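Local coordinates for uncharacterized protein YobA (Bacillus subtilis subsp. subtilis str. 168, PDB 4QY7) that is of unknown function but has an OB-fold of the DUF3221 family and is probably exported from the cytoplasm, at residues Thr76-Glu79 against Pro83-Thr86; Tyr12-Leu15 against Ala21-Ile24. All blocks are in the same frame, centred on the assembly; numbering follows the deposited sequence.

Contact 1. Residues Thr76-Glu79 against Pro83-Thr86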
loop_
_atom_site.group_PDB
_atom_site.type_symbol
_atom_site.label_atom_id
_atom_site.label_comp_id
_atom_site.label_asym_id
_atom_site.label_seq_id
_atom_site.Cartn_x
_atom_site.Cartn_y
_atom_site.Cartn_z
ATOM N N THR A 76 -8.014 -5.110 9.564
ATOM C CA THR A 76 -7.560 -6.464 9.236
ATOM C C THR A 76 -7.158 -6.629 7.805
ATOM O O THR A 76 -7.581 -5.855 6.948
ATOM C CB THR A 76 -8.700 -7.462 9.536
ATOM O OG1 THR A 76 -8.191 -8.795 9.435
ATOM C CG2 THR A 76 -9.880 -7.318 8.585
ATOM N N ARG A 77 -6.354 -7.669 7.543
ATOM C CA ARG A 77 -5.953 -8.037 6.196
ATOM C C ARG A 77 -6.978 -8.978 5.650
ATOM O O ARG A 77 -7.446 -9.877 6.362
ATOM C CB ARG A 77 -4.583 -8.750 6.118
ATOM C CG ARG A 77 -3.344 -7.896 6.365
ATOM C CD ARG A 77 -2.136 -8.808 6.624
ATOM N NE ARG A 77 -0.935 -8.031 6.985
ATOM C CZ ARG A 77 -0.726 -7.464 8.172
ATOM N NH1 ARG A 77 -1.639 -7.557 9.136
ATOM N NH2 ARG A 77 0.383 -6.765 8.395
ATOM N N LYS A 78 -7.271 -8.845 4.377
ATOM C CA LYS A 78 -8.130 -9.811 3.695
ATOM C C LYS A 78 -7.307 -11.053 3.427
ATOM O O LYS A 78 -6.073 -10.970 3.369
ATOM C CB LYS A 78 -8.660 -9.234 2.379
ATOM C CG LYS A 78 -9.612 -8.064 2.597
ATOM C CD LYS A 78 -9.520 -7.023 1.501
ATOM C CE LYS A 78 -10.372 -5.804 1.782
ATOM N NZ LYS A 78 -11.799 -6.152 1.999
ATOM N N GLU A 79 -7.981 -12.169 3.185
ATOM C CA GLU A 79 -7.360 -13.461 2.936
ATOM C C GLU A 79 -7.038 -13.492 1.466
ATOM O O GLU A 79 -7.821 -13.995 0.681
ATOM C CB GLU A 79 -8.302 -14.606 3.373
ATOM C CG GLU A 79 -7.671 -15.974 3.259
ATOM C CD GLU A 79 -8.538 -17.089 3.815
ATOM O OE1 GLU A 79 -9.679 -16.809 4.253
ATOM O OE2 GLU A 79 -8.078 -18.252 3.806
ATOM N N PRO A 83 -1.457 -9.829 0.275
ATOM C CA PRO A 83 -2.443 -9.353 1.238
ATOM C C PRO A 83 -3.023 -8.024 0.800
ATOM O O PRO A 83 -2.387 -7.259 0.065
ATOM C CB PRO A 83 -1.664 -9.205 2.560
ATOM C CG PRO A 83 -0.271 -9.423 2.254
ATOM C CD PRO A 83 -0.100 -9.909 0.845
ATOM N N SER A 84 -4.232 -7.777 1.209
ATOM C CA SER A 84 -4.920 -6.556 0.890
ATOM C C SER A 84 -5.691 -6.072 2.089
ATOM O O SER A 84 -6.006 -6.866 2.993
ATOM C CB SER A 84 -5.845 -6.773 -0.297
ATOM O OG SER A 84 -6.617 -7.944 -0.093
ATOM N N ALA A 85 -5.916 -4.759 2.155
ATOM C CA ALA A 85 -6.698 -4.238 3.266
ATOM C C ALA A 85 -7.356 -2.955 2.897
ATOM O O ALA A 85 -6.753 -2.155 2.166
ATOM C CB ALA A 85 -5.801 -4.011 4.479
ATOM N N THR A 86 -8.560 -2.720 3.441
ATOM C CA THR A 86 -9.229 -1.415 3.291
ATOM C C THR A 86 -8.625 -0.504 4.334
ATOM O O THR A 86 -8.695 -0.861 5.505
ATOM C CB THR A 86 -10.716 -1.545 3.534
ATOM O OG1 THR A 86 -11.231 -2.522 2.637
ATOM C CG2 THR A 86 -11.439 -0.209 3.356
HETATM O O HOH W 1 -9.475 -4.791 5.278
HETATM O O HOH W 2 -12.885 -4.221 4.413
#

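Contact 2. Residues Tyr12-Leu15 against Ala21-Ile24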
loop_
_atom_site.group_PDB
_atom_site.type_symbol
_atom_site.label_atom_id
_atom_site.label_comp_id
_atom_site.label_asym_id
_atom_site.label_seq_id
_atom_site.Cartn_x
_atom_site.Cartn_y
_atom_site.Cartn_z
ATOM N N TYR A 12 6.027 1.612 0.045
ATOM C CA TYR A 12 6.209 2.621 -0.999
ATOM C C TYR A 12 5.141 2.485 -2.044
ATOM O O TYR A 12 4.942 1.375 -2.541
ATOM C CB TYR A 12 7.585 2.480 -1.680
ATOM C CG TYR A 12 8.745 2.698 -0.746
ATOM C CD1 TYR A 12 9.190 1.676 0.092
ATOM C CD2 TYR A 12 9.314 3.953 -0.598
ATOM C CE1 TYR A 12 10.223 1.884 1.003
ATOM C CE2 TYR A 12 10.376 4.165 0.289
ATOM C CZ TYR A 12 10.811 3.127 1.094
ATOM O OH TYR A 12 11.851 3.293 1.994
ATOM N N VAL A 13 4.530 3.595 -2.464
ATOM C CA VAL A 13 3.463 3.560 -3.477
ATOM C C VAL A 13 4.071 3.345 -4.844
ATOM O O VAL A 13 4.793 4.213 -5.284
ATOM C CB VAL A 13 2.623 4.859 -3.475
ATOM C CG1 VAL A 13 1.508 4.825 -4.537
ATOM C CG2 VAL A 13 2.027 5.129 -2.092
ATOM N N VAL A 14 3.768 2.231 -5.520
ATOM C CA VAL A 14 4.296 1.953 -6.875
ATOM C C VAL A 14 3.212 2.156 -7.928
ATOM O O VAL A 14 3.520 2.597 -9.038
ATOM C CB VAL A 14 4.969 0.562 -7.041
ATOM C CG1 VAL A 14 6.341 0.551 -6.384
ATOM C CG2 VAL A 14 4.102 -0.581 -6.523
ATOM N N LEU A 15 1.951 1.856 -7.599
ATOM C CA LEU A 15 0.808 2.083 -8.491
ATOM C C LEU A 15 -0.324 2.683 -7.685
ATOM O O LEU A 15 -0.513 2.320 -6.529
ATOM C CB LEU A 15 0.339 0.781 -9.143
ATOM C CG LEU A 15 1.328 0.081 -10.073
ATOM C CD1 LEU A 15 0.965 -1.393 -10.235
ATOM C CD2 LEU A 15 1.378 0.778 -11.442
ATOM N N ALA A 21 -4.175 1.350 -4.088
ATOM C CA ALA A 21 -2.765 1.607 -4.314
ATOM C C ALA A 21 -2.019 0.310 -4.076
ATOM O O ALA A 21 -2.440 -0.501 -3.248
ATOM C CB ALA A 21 -2.234 2.730 -3.429
ATOM N N ILE A 22 -0.940 0.082 -4.810
ATOM C CA ILE A 22 -0.077 -1.077 -4.618
ATOM C C ILE A 22 1.160 -0.585 -3.925
ATOM O O ILE A 22 1.809 0.336 -4.439
ATOM C CB ILE A 22 0.275 -1.756 -5.958
ATOM C CG1 ILE A 22 -1.048 -2.173 -6.663
ATOM C CG2 ILE A 22 1.270 -2.950 -5.743
ATOM C CD1 ILE A 22 -1.010 -3.315 -7.604
ATOM N N LEU A 23 1.464 -1.160 -2.753
ATOM C CA LEU A 23 2.634 -0.779 -1.976
ATOM C C LEU A 23 3.677 -1.855 -1.996
ATOM O O LEU A 23 3.343 -3.032 -1.840
ATOM C CB LEU A 23 2.267 -0.536 -0.510
ATOM C CG LEU A 23 1.090 0.345 -0.223
ATOM C CD1 LEU A 23 0.963 0.570 1.285
ATOM C CD2 LEU A 23 1.193 1.663 -0.960
ATOM N N ILE A 24 4.947 -1.453 -2.100
ATOM C CA ILE A 24 6.078 -2.374 -1.976
ATOM C C ILE A 24 6.589 -2.233 -0.563
ATOM O O ILE A 24 6.839 -1.118 -0.113
ATOM C CB ILE A 24 7.160 -2.061 -3.027
ATOM C CG1 ILE A 24 6.602 -2.327 -4.431
ATOM C CG2 ILE A 24 8.455 -2.856 -2.732
ATOM C CD1 ILE A 24 5.942 -3.654 -4.668
#

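Contact 1. Residues Thr76-Glu79 against Pro83-Thr86
The backbones of Lys-78 and Ser-84 meet through one direct hydrogen bond, Lys-78 N to Ser-84 O at 2.7 Å, with an angle of 170° at the hydrogen. The same oxygen lies 3.4 Å from Arg-77 CA in a CA-H...O contact. One carbonyl thus takes both approaches. Water 1 bridges the backbones further on: it donates to Thr-76 O and accepts from Thr-86 N. The carbonyl oxygen of Thr-76, Thr-76 O, also lies 3.6 Å from Ala-85 CB. Residues 76-79 belong to the loop between strands 69-74 and 84-86 of the OB-fold. They lie along one edge of strand 84-86, while Pro-83 and Ala-85 bond through their backbones to strand 50-54. The Lys-78 chain passes over Ser-84 and reaches Thr-86. Its CD comes 3.4 Å from Ser-84 OG, which is itself hydrogen-bonded to Ser-80 OG. Lys-78 CE lies 3.5 Å from Thr-86 OG1. A bend at the far end (chi4 -57°) sets Lys-78 NZ beside water 2, which links it to that hydroxyl. Arg-77 extends alongside Pro-83, with its CD 4.1 Å from Pro-83 CB, and its NH1 is hydrogen-bonded to Gln-7 OE1.

Contact 2. Residues Tyr12-Leu15 against Ala21-Ile24
The Tyr-12 ring meets Ile-24 at its edge: Ile-24 O lies near the ring plane, 3.7 Å from Tyr-12 CD1. The Tyr-12 side chain also touches the loop at Ala-29 and Pro-30, and its hydroxyl makes a weak hydrogen bond to Lys-69 NZ. Ile-24 O is held by Tyr-12 N, and Ile-24 N returns a bond to Tyr-12 O. This closes an antiparallel hydrogen-bonded pair. Val-13 and Leu-23 form the next, non-hydrogen-bonded pair. Their side chains share a face, with Val-13 CG2 3.7 Å from Leu-23 CD2. Val-14 and Leu-15 then both stand opposite Ile-22, a classic beta bulge. Val-14 N bonds to Ile-22 O at 2.9 Å, and Ile-22 N bonds to Leu-15 O at 2.9 Å. The CA-CB bond of Val-14 points to neither face of the sheet, but its methyls meet Ile-22 and Ile-24. Val-14 and Leu-15 each have two conformers, and one of each is described here. In it, Val-14 CG1, anti to the carbonyl carbon (chi1 -75°), lies 3.5 Å from Ile-24 CG1, and the two side chains cross at about a right angle. The other branch, Val-14 CG2, lies 3.8 Å from Ile-22 CG2. Leu-15 runs side by side with Ile-22, and their CD1 atoms are 3.8 Å apart. An alanine at Ile-22 would lack the methyls that meet Leu-15 and Val-14, and is likely to leave a gap beside them. Strands 7-16 and 20-24 form a hairpin inside the sheet. From helix 39-45, Leu-42 touches Val-14 and Leu-15, while Glu-39 and Met-43 touch Ile-22. On the other face, Ile-70 of strand 69-74 packs on Val-13 and Leu-23. Strand 50-54 bonds to the backbones of Ala-21 and Leu-23.

Contact 2 lies in the core and contact 1 at the surface. Their centres are about 15 Å apart, and their nearest atoms about 7 Å, so they do not touch. Both reach the same sheet. Strand 50-54 stands between strands 20-24 and 84-86 and bonds to each, which ties the two contacts together. Contact 2 joins two neighbouring strands of a hairpin through four direct backbone bonds and apolar side chains. Contact 1 joins a loop to an outermost strand of the sheet. It has one direct backbone bond, and water bridges and the methylenes of Lys-78 and Arg-77 supply further contacts. Contact 2 also buries more surface, 399 against 288 Å².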